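Long-range contacts in VP1 (Polyomavirus HPyV6, PDB 4PCG), which forms the pentamers that probably build the T=7 icosahedral capsid and attach the virus to its host cells: residues 83-88 with 265-270; 21-26 with 64-69; 17-22 with 269-274. One frame throughout, in Å; residues are numbered along the deposited sequence.

All three contacts lie in the pentamer-forming jelly-roll part of VP1, grouped around F269. Contacts 1 and 3 join strand 256-274 to its two neighbours in one sheet, 79-93 and 9-27, by backbone bonding. Contact 2 instead faces 21-26 with 64-69 of the opposing sheet and relies on side chains and a water. Contact 1 is the most buried of the three, combining hydrogen bonds with a salt bridge and a guanidinium-imidazole stack. Contact 2 is a small apolar patch near the surface, and contact 3, farther from the chain's centre, ends in water bridges. F269 and R270 serve both 1 and 3, while Y21 and K22 belong to both 2 and 3.

Contact 1: 83-88 with 265-270; sequences WEAFRV and FRVHFR
E84 and R270 run side by side and join through a side-on, two-nitrogen salt bridge. R270 NE meets E84 OE1 at 2.9 Å in an almost straight bond, and R270 NH2 reaches E84 OE2 at 3.0 Å. Both nitrogens come from above the carboxylate plane, the two flat groups being turned 75° apart. E84 OE2 is further held by the side chain of R272 and the backbone N of G220, a concentration of donors that should favour the charged carboxylate. R270 CG sits between its backbone N and carbonyl carbon (chi1 63°), and the extended chain beyond it lays the guanidinium over F86, whose CB covers one face 3.7 Å from R270 CZ.

Beneath these side chains, E84 N donates to R270 O at 2.7 Å and R270 N donates back to E84 O. The antiparallel pairing then slips by one residue: F86 N bonds to H268 O, whereas H268 N bonds to R87 O, both at 3.0 Å. F86 and R87 thus stand opposite the single residue H268, a beta bulge between two neighbouring strands of the jelly-roll's BIDG sheet.

At the bulge the R87 guanidinium lies flat on the H268 ring, centres 3.6 Å apart and planes at 23°. This is stacking: the facing nitrogens are badly angled for a bond, and they turn to other partners, H268 NE2 to E89 and R87 NH1 mainly to T210. E89 also pairs with R266, whose NE is bound by E24. On the other face of the sheet A85 CB fits between V267 CG1 and the F269 ring, V88 touches V267 and F265, and W83 crosses F269 at about a right angle while its NE1 is satisfied by P69 O.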
loop_
_atom_site.group_PDB
_atom_site.type_symbol
_atom_site.label_atom_id
_atom_site.label_comp_id
_atom_site.label_asym_id
_atom_site.label_seq_id
_atom_site.Cartn_x
_atom_site.Cartn_y
_atom_site.Cartn_z
ATOM N N TRP B 83 -18.908 -5.958 -34.076
ATOM C CA TRP B 83 -19.058 -5.991 -32.644
ATOM C C TRP B 83 -17.971 -5.144 -32.004
ATOM O O TRP B 83 -16.819 -5.177 -32.418
ATOM C CB TRP B 83 -18.960 -7.427 -32.118
ATOM C CG TRP B 83 -20.132 -8.286 -32.503
ATOM C CD1 TRP B 83 -20.133 -9.305 -33.393
ATOM C CD2 TRP B 83 -21.475 -8.185 -32.002
ATOM N NE1 TRP B 83 -21.385 -9.869 -33.466
ATOM C CE2 TRP B 83 -22.222 -9.208 -32.606
ATOM C CE3 TRP B 83 -22.106 -7.333 -31.084
ATOM C CZ2 TRP B 83 -23.601 -9.379 -32.371
ATOM C CZ3 TRP B 83 -23.455 -7.519 -30.822
ATOM C CH2 TRP B 83 -24.193 -8.533 -31.472
ATOM N N GLU B 84 -18.353 -4.366 -30.990
ATOM C CA GLU B 84 -17.432 -3.528 -30.259
ATOM C C GLU B 84 -17.500 -3.923 -28.798
ATOM O O GLU B 84 -18.563 -3.823 -28.166
ATOM C CB GLU B 84 -17.854 -2.065 -30.431
ATOM C CG GLU B 84 -17.069 -1.090 -29.584
ATOM C CD GLU B 84 -17.622 0.330 -29.659
ATOM O OE1 GLU B 84 -18.719 0.541 -30.181
ATOM O OE2 GLU B 84 -16.940 1.241 -29.175
ATOM N N ALA B 85 -16.387 -4.366 -28.249
ATOM C CA ALA B 85 -16.312 -4.653 -26.820
ATOM C C ALA B 85 -16.062 -3.343 -26.070
ATOM O O ALA B 85 -15.066 -2.657 -26.314
ATOM C CB ALA B 85 -15.201 -5.656 -26.549
ATOM N N PHE B 86 -16.944 -2.980 -25.149
ATOM C CA PHE B 86 -16.822 -1.666 -24.499
ATOM C C PHE B 86 -16.536 -1.720 -23.007
ATOM O O PHE B 86 -16.169 -0.684 -22.433
ATOM C CB PHE B 86 -18.044 -0.759 -24.780
ATOM C CG PHE B 86 -19.354 -1.296 -24.228
ATOM C CD1 PHE B 86 -20.120 -2.184 -24.963
ATOM C CD2 PHE B 86 -19.791 -0.939 -22.972
ATOM C CE1 PHE B 86 -21.308 -2.701 -24.456
ATOM C CE2 PHE B 86 -20.972 -1.462 -22.439
ATOM C CZ PHE B 86 -21.739 -2.339 -23.189
ATOM N N ARG B 87 -16.718 -2.885 -22.377
ATOM C CA ARG B 87 -16.314 -3.104 -20.995
ATOM C C ARG B 87 -16.140 -4.581 -20.702
ATOM O O ARG B 87 -16.628 -5.429 -21.441
ATOM C CB ARG B 87 -17.282 -2.477 -19.984
ATOM C CG ARG B 87 -18.617 -3.166 -19.870
ATOM C CD ARG B 87 -19.553 -2.336 -18.990
ATOM N NE ARG B 87 -20.835 -3.007 -18.803
ATOM C CZ ARG B 87 -21.052 -4.000 -17.935
ATOM N NH1 ARG B 87 -20.079 -4.456 -17.158
ATOM N NH2 ARG B 87 -22.253 -4.561 -17.848
ATOM N N VAL B 88 -15.397 -4.859 -19.642
ATOM C CA VAL B 88 -15.059 -6.221 -19.262
ATOM C C VAL B 88 -15.037 -6.338 -17.742
ATOM O O VAL B 88 -14.597 -5.421 -17.025
ATOM C CB VAL B 88 -13.708 -6.674 -19.853
ATOM C CG1 VAL B 88 -12.565 -5.776 -19.399
ATOM C CG2 VAL B 88 -13.436 -8.137 -19.502
ATOM N N PHE B 265 -13.495 -13.972 -17.458
ATOM C CA PHE B 265 -13.797 -12.781 -18.259
ATOM C C PHE B 265 -15.302 -12.796 -18.605
ATOM O O PHE B 265 -15.872 -13.827 -18.967
ATOM C CB PHE B 265 -13.060 -12.765 -19.609
ATOM C CG PHE B 265 -11.557 -12.612 -19.552
ATOM C CD1 PHE B 265 -10.731 -13.682 -19.209
ATOM C CD2 PHE B 265 -10.957 -11.423 -19.946
ATOM C CE1 PHE B 265 -9.346 -13.542 -19.241
ATOM C CE2 PHE B 265 -9.573 -11.281 -19.980
ATOM C CZ PHE B 265 -8.761 -12.355 -19.634
ATOM N N ARG B 266 -15.933 -11.634 -18.506
ATOM C CA ARG B 266 -17.220 -11.381 -19.101
ATOM C C ARG B 266 -17.063 -10.095 -19.882
ATOM O O ARG B 266 -16.911 -9.025 -19.306
ATOM C CB ARG B 266 -18.306 -11.178 -18.030
ATOM C CG ARG B 266 -19.672 -10.943 -18.632
ATOM C CD ARG B 266 -20.757 -10.783 -17.578
ATOM N NE ARG B 266 -21.118 -12.067 -16.993
ATOM C CZ ARG B 266 -21.063 -12.412 -15.707
ATOM N NH1 ARG B 266 -21.433 -13.647 -15.359
ATOM N NH2 ARG B 266 -20.665 -11.571 -14.769
ATOM N N VAL B 267 -17.134 -10.203 -21.198
ATOM C CA VAL B 267 -16.919 -9.080 -22.083
ATOM C C VAL B 267 -18.274 -8.674 -22.653
ATOM O O VAL B 267 -19.057 -9.507 -23.084
ATOM C CB VAL B 267 -15.954 -9.435 -23.230
ATOM C CG1 VAL B 267 -15.708 -8.223 -24.131
ATOM C CG2 VAL B 267 -14.638 -9.976 -22.705
ATOM N N HIS B 268 -18.552 -7.373 -22.647
ATOM C CA HIS B 268 -19.803 -6.847 -23.118
ATOM C C HIS B 268 -19.616 -6.124 -24.427
ATOM O O HIS B 268 -18.679 -5.342 -24.566
ATOM C CB HIS B 268 -20.388 -5.885 -22.080
ATOM C CG HIS B 268 -20.692 -6.537 -20.770
ATOM N ND1 HIS B 268 -21.920 -7.095 -20.489
ATOM C CD2 HIS B 268 -19.920 -6.748 -19.674
ATOM C CE1 HIS B 268 -21.902 -7.604 -19.267
ATOM N NE2 HIS B 268 -20.708 -7.388 -18.743
ATOM N N PHE B 269 -20.509 -6.416 -25.360
ATOM C CA PHE B 269 -20.484 -5.879 -26.731
ATOM C C PHE B 269 -21.724 -5.099 -27.113
ATOM O O PHE B 269 -22.860 -5.386 -26.676
ATOM C CB PHE B 269 -20.305 -7.003 -27.778
ATOM C CG PHE B 269 -19.104 -7.864 -27.570
ATOM C CD1 PHE B 269 -19.148 -8.915 -26.670
ATOM C CD2 PHE B 269 -17.937 -7.662 -28.309
ATOM C CE1 PHE B 269 -18.048 -9.740 -26.486
ATOM C CE2 PHE B 269 -16.836 -8.486 -28.120
ATOM C CZ PHE B 269 -16.894 -9.529 -27.220
ATOM N N ARG B 270 -21.496 -4.129 -27.995
ATOM C CA ARG B 270 -22.513 -3.459 -28.739
ATOM C C ARG B 270 -22.090 -3.489 -30.212
ATOM O O ARG B 270 -21.021 -4.030 -30.542
ATOM C CB ARG B 270 -22.657 -2.017 -28.243
ATOM C CG ARG B 270 -21.405 -1.168 -28.450
ATOM C CD ARG B 270 -21.517 0.120 -27.642
ATOM N NE ARG B 270 -20.294 0.902 -27.746
ATOM C CZ ARG B 270 -19.835 1.729 -26.814
ATOM N NH1 ARG B 270 -20.512 1.935 -25.687
ATOM N NH2 ARG B 270 -18.683 2.367 -27.017
#

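Contact 2: 21-26 with 64-69; sequences YKVEAI and AVVNLP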
loop_
_atom_site.group_PDB
_atom_site.type_symbol
_atom_site.label_atom_id
_atom_site.label_comp_id
_atom_site.label_asym_id
_atom_site.label_seq_id
_atom_site.Cartn_x
_atom_site.Cartn_y
_atom_site.Cartn_z
ATOM N N TYR B 21 -24.313 -8.241 -26.997
ATOM C CA TYR B 21 -23.837 -9.593 -26.814
ATOM C C TYR B 21 -22.900 -9.604 -25.620
ATOM O O TYR B 21 -22.381 -8.561 -25.217
ATOM C CB TYR B 21 -23.078 -10.062 -28.064
ATOM C CG TYR B 21 -22.792 -11.562 -28.127
ATOM C CD1 TYR B 21 -23.839 -12.488 -28.201
ATOM C CD2 TYR B 21 -21.500 -12.054 -28.135
ATOM C CE1 TYR B 21 -23.596 -13.860 -28.254
ATOM C CE2 TYR B 21 -21.249 -13.437 -28.194
ATOM C CZ TYR B 21 -22.304 -14.322 -28.259
ATOM O OH TYR B 21 -22.087 -15.682 -28.323
ATOM N N LYS B 22 -22.688 -10.783 -25.057
ATOM C CA LYS B 22 -21.638 -10.968 -24.094
ATOM C C LYS B 22 -20.942 -12.308 -24.293
ATOM O O LYS B 22 -21.543 -13.270 -24.757
ATOM C CB LYS B 22 -22.127 -10.787 -22.654
ATOM C CG LYS B 22 -23.088 -11.825 -22.162
ATOM C CD LYS B 22 -23.397 -11.608 -20.681
ATOM C CE LYS B 22 -24.650 -12.378 -20.287
ATOM N NZ LYS B 22 -24.317 -13.823 -20.262
ATOM N N VAL B 23 -19.668 -12.327 -23.954
ATOM C CA VAL B 23 -18.854 -13.533 -23.948
ATOM C C VAL B 23 -18.406 -13.760 -22.510
ATOM O O VAL B 23 -17.880 -12.855 -21.881
ATOM C CB VAL B 23 -17.617 -13.349 -24.826
ATOM C CG1 VAL B 23 -16.535 -14.404 -24.534
ATOM C CG2 VAL B 23 -18.037 -13.397 -26.286
ATOM N N GLU B 24 -18.577 -14.983 -22.043
ATOM C CA GLU B 24 -17.997 -15.427 -20.786
ATOM C C GLU B 24 -16.990 -16.529 -21.029
ATOM O O GLU B 24 -17.249 -17.450 -21.823
ATOM C CB GLU B 24 -19.092 -15.915 -19.850
ATOM C CG GLU B 24 -19.903 -14.757 -19.327
ATOM C CD GLU B 24 -21.092 -15.159 -18.492
ATOM O OE1 GLU B 24 -21.020 -16.220 -17.832
ATOM O OE2 GLU B 24 -22.077 -14.382 -18.462
ATOM N N ALA B 25 -15.868 -16.477 -20.313
ATOM C CA ALA B 25 -14.859 -17.510 -20.422
ATOM C C ALA B 25 -14.049 -17.583 -19.149
ATOM O O ALA B 25 -13.937 -16.595 -18.427
ATOM C CB ALA B 25 -13.935 -17.211 -21.588
ATOM N N ILE B 26 -13.486 -18.749 -18.866
ATOM C CA ILE B 26 -12.470 -18.852 -17.821
ATOM C C ILE B 26 -11.223 -19.378 -18.492
ATOM O O ILE B 26 -11.238 -20.485 -19.026
ATOM C CB ILE B 26 -12.882 -19.766 -16.660
ATOM C CG1 ILE B 26 -14.052 -19.139 -15.896
ATOM C CG2 ILE B 26 -11.704 -19.964 -15.698
ATOM C CD1 ILE B 26 -14.623 -20.003 -14.810
ATOM N N ALA B 64 -7.492 -17.396 -25.531
ATOM C CA ALA B 64 -8.776 -17.891 -25.991
ATOM C C ALA B 64 -9.193 -16.981 -27.117
ATOM O O ALA B 64 -9.082 -15.764 -26.994
ATOM C CB ALA B 64 -9.805 -17.882 -24.856
ATOM N N VAL B 65 -9.633 -17.559 -28.215
ATOM C CA VAL B 65 -10.169 -16.777 -29.301
ATOM C C VAL B 65 -11.606 -17.219 -29.421
ATOM O O VAL B 65 -11.876 -18.365 -29.732
ATOM C CB VAL B 65 -9.419 -17.010 -30.620
ATOM C CG1 VAL B 65 -9.952 -16.097 -31.719
ATOM C CG2 VAL B 65 -7.921 -16.807 -30.404
ATOM N N VAL B 66 -12.526 -16.299 -29.172
ATOM C CA VAL B 66 -13.934 -16.649 -29.140
ATOM C C VAL B 66 -14.677 -15.981 -30.275
ATOM O O VAL B 66 -14.689 -14.749 -30.367
ATOM C CB VAL B 66 -14.566 -16.232 -27.803
ATOM C CG1 VAL B 66 -16.042 -16.611 -27.798
ATOM C CG2 VAL B 66 -13.831 -16.886 -26.642
ATOM N N ASN B 67 -15.287 -16.790 -31.135
ATOM C CA ASN B 67 -16.016 -16.293 -32.286
ATOM C C ASN B 67 -17.292 -15.623 -31.851
ATOM O O ASN B 67 -17.920 -16.042 -30.895
ATOM C CB ASN B 67 -16.326 -17.413 -33.272
ATOM C CG ASN B 67 -15.094 -17.866 -34.037
ATOM O OD1 ASN B 67 -14.213 -17.061 -34.386
ATOM N ND2 ASN B 67 -15.032 -19.156 -34.323
ATOM N N LEU B 68 -17.614 -14.534 -32.515
ATOM C CA LEU B 68 -18.812 -13.771 -32.242
ATOM C C LEU B 68 -19.859 -14.054 -33.321
ATOM O O LEU B 68 -19.535 -14.417 -34.462
ATOM C CB LEU B 68 -18.459 -12.287 -32.229
ATOM C CG LEU B 68 -17.364 -11.897 -31.239
ATOM C CD1 LEU B 68 -16.949 -10.441 -31.393
ATOM C CD2 LEU B 68 -17.806 -12.205 -29.820
ATOM N N PRO B 69 -21.140 -13.832 -33.001
ATOM C CA PRO B 69 -22.181 -14.128 -33.981
ATOM C C PRO B 69 -22.114 -13.256 -35.239
ATOM O O PRO B 69 -21.757 -12.074 -35.162
ATOM C CB PRO B 69 -23.491 -13.820 -33.231
ATOM C CG PRO B 69 -23.138 -13.536 -31.838
ATOM C CD PRO B 69 -21.675 -13.206 -31.777
HETATM O O HOH W 1 -19.470 -16.474 -28.528
#
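The Y21 ring takes the P69 ring on one face: P69 CD stands 3.7 Å from the Y21 ring centroid and only 14° off the normal, a CH-pi contact, with P69 CG over the CE1 side. L68 CD2 comes in obliquely, 4.0 Å from Y21 CE2. In the plane at the phenol edge lies a water, 2.7 Å from Y21 OH. The same water donates to N67 O at 2.9 Å, so it ties the hydroxyl to the backbone where strand 64-67 gives way to loop. With Y21 CG anti to the backbone N (chi1 -167°), the ring reaches across to meet the proline tip to tip.

Strands 21-26 and 64-67 are B and C of the jelly roll. They lie in opposing sheets and face each other across the sandwich: V23 and V66, the nearest pair, have CA atoms 7.8 Å apart. Their side chains meet end on, V23 CG1 touching V66 CG1 at 4.0 Å. V23 CG2 packs crosswise against L68 CD2 at 3.7 Å, and V23 and L68 both continue onto F269. On the outward side of strand 21-26, K22 NZ forms a salt bridge with E24 OE2.

Contact 3: 17-22 with 269-274; sequences EDTIYK and FRQRRV
F269 N donates to Y21 O at 2.9 Å, the N-H pointing well at its acceptor (159°). The return bond, Y21 N to F269 O, is longer at 3.2 Å, and its N-H comes from well above the carbonyl plane (43°). I20 CA adds a C-H contact to the same F269 O at 3.3 Å. The two side chains lie side by side and point the same way, Y21 CB 4.1 Å from F269 CB, with F269 CD1 at the edge of the tyrosine ring. The F269 ring in turn presents its own edge to Y21 O and to K22 CA.

Toward T19 and Q271 the strands draw apart and waters bridge them. One water donates to T19 O and accepts from Q271 N, the latter at 2.8 Å; T19 O also receives a C-H contact from R270 CA. A second water links D18 O with Q271 NE2, 2.9 Å from each. The Q271 side chain, extended beyond CG, crosses that of T19 at about a right angle, with OE1 3.7 Å from T19 CG2. T19 OG1 itself turns back to P14 O.

Earlier residues V13, E11 and M10 resume the backbone pairing with Q271 and R273, so the chain around D18 makes a short break in strand 9-27, within an antiparallel pairing of first and last strands characteristic of the viral jelly-roll BIDG sheet.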
loop_
_atom_site.group_PDB
_atom_site.type_symbol
_atom_site.label_atom_id
_atom_site.label_comp_id
_atom_site.label_asym_id
_atom_site.label_seq_id
_atom_site.Cartn_x
_atom_site.Cartn_y
_atom_site.Cartn_z
ATOM N N GLU B 17 -32.012 -5.864 -27.734
ATOM C CA GLU B 17 -31.678 -7.276 -27.508
ATOM C C GLU B 17 -30.799 -7.836 -28.630
ATOM O O GLU B 17 -29.846 -8.556 -28.376
ATOM C CB GLU B 17 -32.970 -8.093 -27.406
ATOM C CG GLU B 17 -32.803 -9.536 -26.951
ATOM C CD GLU B 17 -34.146 -10.193 -26.655
ATOM O OE1 GLU B 17 -34.679 -10.905 -27.536
ATOM O OE2 GLU B 17 -34.687 -9.971 -25.550
ATOM N N ASP B 18 -31.102 -7.473 -29.870
ATOM C CA ASP B 18 -30.394 -8.018 -31.031
ATOM C C ASP B 18 -29.037 -7.373 -31.342
ATOM O O ASP B 18 -28.275 -7.904 -32.149
ATOM C CB ASP B 18 -31.287 -7.940 -32.275
ATOM C CG ASP B 18 -32.422 -8.940 -32.237
ATOM O OD1 ASP B 18 -32.287 -9.973 -31.544
ATOM O OD2 ASP B 18 -33.444 -8.695 -32.910
ATOM N N THR B 19 -28.717 -6.257 -30.702
ATOM C CA THR B 19 -27.484 -5.533 -31.025
ATOM C C THR B 19 -26.503 -5.470 -29.860
ATOM O O THR B 19 -25.537 -4.706 -29.899
ATOM C CB THR B 19 -27.792 -4.103 -31.528
ATOM O OG1 THR B 19 -28.294 -3.303 -30.452
ATOM C CG2 THR B 19 -28.820 -4.131 -32.648
ATOM N N ILE B 20 -26.733 -6.286 -28.837
ATOM C CA ILE B 20 -25.769 -6.471 -27.768
ATOM C C ILE B 20 -25.430 -7.944 -27.657
ATOM O O ILE B 20 -26.179 -8.774 -28.155
ATOM C CB ILE B 20 -26.277 -5.954 -26.406
ATOM C CG1 ILE B 20 -27.454 -6.793 -25.892
ATOM C CG2 ILE B 20 -26.654 -4.499 -26.532
ATOM C CD1 ILE B 20 -27.876 -6.445 -24.476
ATOM N N TYR B 21 -24.313 -8.241 -26.997
ATOM C CA TYR B 21 -23.837 -9.593 -26.814
ATOM C C TYR B 21 -22.900 -9.604 -25.620
ATOM O O TYR B 21 -22.381 -8.561 -25.217
ATOM C CB TYR B 21 -23.078 -10.062 -28.064
ATOM C CG TYR B 21 -22.792 -11.562 -28.127
ATOM C CD1 TYR B 21 -23.839 -12.488 -28.201
ATOM C CD2 TYR B 21 -21.500 -12.054 -28.135
ATOM C CE1 TYR B 21 -23.596 -13.860 -28.254
ATOM C CE2 TYR B 21 -21.249 -13.437 -28.194
ATOM C CZ TYR B 21 -22.304 -14.322 -28.259
ATOM O OH TYR B 21 -22.087 -15.682 -28.323
ATOM N N LYS B 22 -22.688 -10.783 -25.057
ATOM C CA LYS B 22 -21.638 -10.968 -24.094
ATOM C C LYS B 22 -20.942 -12.308 -24.293
ATOM O O LYS B 22 -21.543 -13.270 -24.757
ATOM C CB LYS B 22 -22.127 -10.787 -22.654
ATOM C CG LYS B 22 -23.088 -11.825 -22.162
ATOM C CD LYS B 22 -23.397 -11.608 -20.681
ATOM C CE LYS B 22 -24.650 -12.378 -20.287
ATOM N NZ LYS B 22 -24.317 -13.823 -20.262
ATOM N N PHE B 269 -20.509 -6.416 -25.360
ATOM C CA PHE B 269 -20.484 -5.879 -26.731
ATOM C C PHE B 269 -21.724 -5.099 -27.113
ATOM O O PHE B 269 -22.860 -5.386 -26.676
ATOM C CB PHE B 269 -20.305 -7.003 -27.778
ATOM C CG PHE B 269 -19.104 -7.864 -27.570
ATOM C CD1 PHE B 269 -19.148 -8.915 -26.670
ATOM C CD2 PHE B 269 -17.937 -7.662 -28.309
ATOM C CE1 PHE B 269 -18.048 -9.740 -26.486
ATOM C CE2 PHE B 269 -16.836 -8.486 -28.120
ATOM C CZ PHE B 269 -16.894 -9.529 -27.220
ATOM N N ARG B 270 -21.496 -4.129 -27.995
ATOM C CA ARG B 270 -22.513 -3.459 -28.739
ATOM C C ARG B 270 -22.090 -3.489 -30.212
ATOM O O ARG B 270 -21.021 -4.030 -30.542
ATOM C CB ARG B 270 -22.657 -2.017 -28.243
ATOM C CG ARG B 270 -21.405 -1.168 -28.450
ATOM C CD ARG B 270 -21.517 0.120 -27.642
ATOM N NE ARG B 270 -20.294 0.902 -27.746
ATOM C CZ ARG B 270 -19.835 1.729 -26.814
ATOM N NH1 ARG B 270 -20.512 1.935 -25.687
ATOM N NH2 ARG B 270 -18.683 2.367 -27.017
ATOM N N GLN B 271 -22.893 -2.906 -31.092
ATOM C CA GLN B 271 -22.511 -2.856 -32.503
ATOM C C GLN B 271 -22.067 -1.456 -32.882
ATOM O O GLN B 271 -22.645 -0.475 -32.428
ATOM C CB GLN B 271 -23.647 -3.318 -33.398
ATOM C CG GLN B 271 -24.008 -4.763 -33.141
ATOM C CD GLN B 271 -25.122 -5.272 -34.011
ATOM O OE1 GLN B 271 -25.807 -4.507 -34.711
ATOM N NE2 GLN B 271 -25.338 -6.583 -33.959
ATOM N N ARG B 272 -21.037 -1.398 -33.714
ATOM C CA ARG B 272 -20.466 -0.150 -34.205
ATOM C C ARG B 272 -20.440 -0.167 -35.734
ATOM O O ARG B 272 -20.003 -1.154 -36.346
ATOM C CB ARG B 272 -19.049 0.006 -33.664
ATOM C CG ARG B 272 -18.293 1.237 -34.161
ATOM C CD ARG B 272 -18.804 2.536 -33.542
ATOM N NE ARG B 272 -18.363 2.672 -32.154
ATOM C CZ ARG B 272 -18.236 3.817 -31.484
ATOM N NH1 ARG B 272 -18.472 4.995 -32.059
ATOM N NH2 ARG B 272 -17.830 3.782 -30.228
ATOM N N ARG B 273 -20.911 0.924 -36.345
ATOM C CA ARG B 273 -20.765 1.118 -37.769
ATOM C C ARG B 273 -19.382 1.687 -38.102
ATOM O O ARG B 273 -18.929 2.637 -37.479
ATOM C CB ARG B 273 -21.887 2.050 -38.272
ATOM C CG ARG B 273 -21.958 2.230 -39.788
ATOM C CD ARG B 273 -23.325 2.748 -40.244
ATOM N NE ARG B 273 -24.144 3.217 -39.117
ATOM C CZ ARG B 273 -25.256 2.628 -38.654
ATOM N NH1 ARG B 273 -25.747 1.529 -39.233
ATOM N NH2 ARG B 273 -25.904 3.156 -37.604
ATOM N N VAL B 274 -18.713 1.080 -39.081
ATOM C CA VAL B 274 -17.419 1.541 -39.562
ATOM C C VAL B 274 -17.526 1.708 -41.079
ATOM O O VAL B 274 -18.442 1.159 -41.687
ATOM C CB VAL B 274 -16.264 0.587 -39.180
ATOM C CG1 VAL B 274 -16.129 0.492 -37.661
ATOM C CG2 VAL B 274 -16.453 -0.802 -39.767
HETATM O O HOH W 2 -27.226 -8.618 -34.777
HETATM O O HOH W 3 -25.399 -1.791 -30.420
#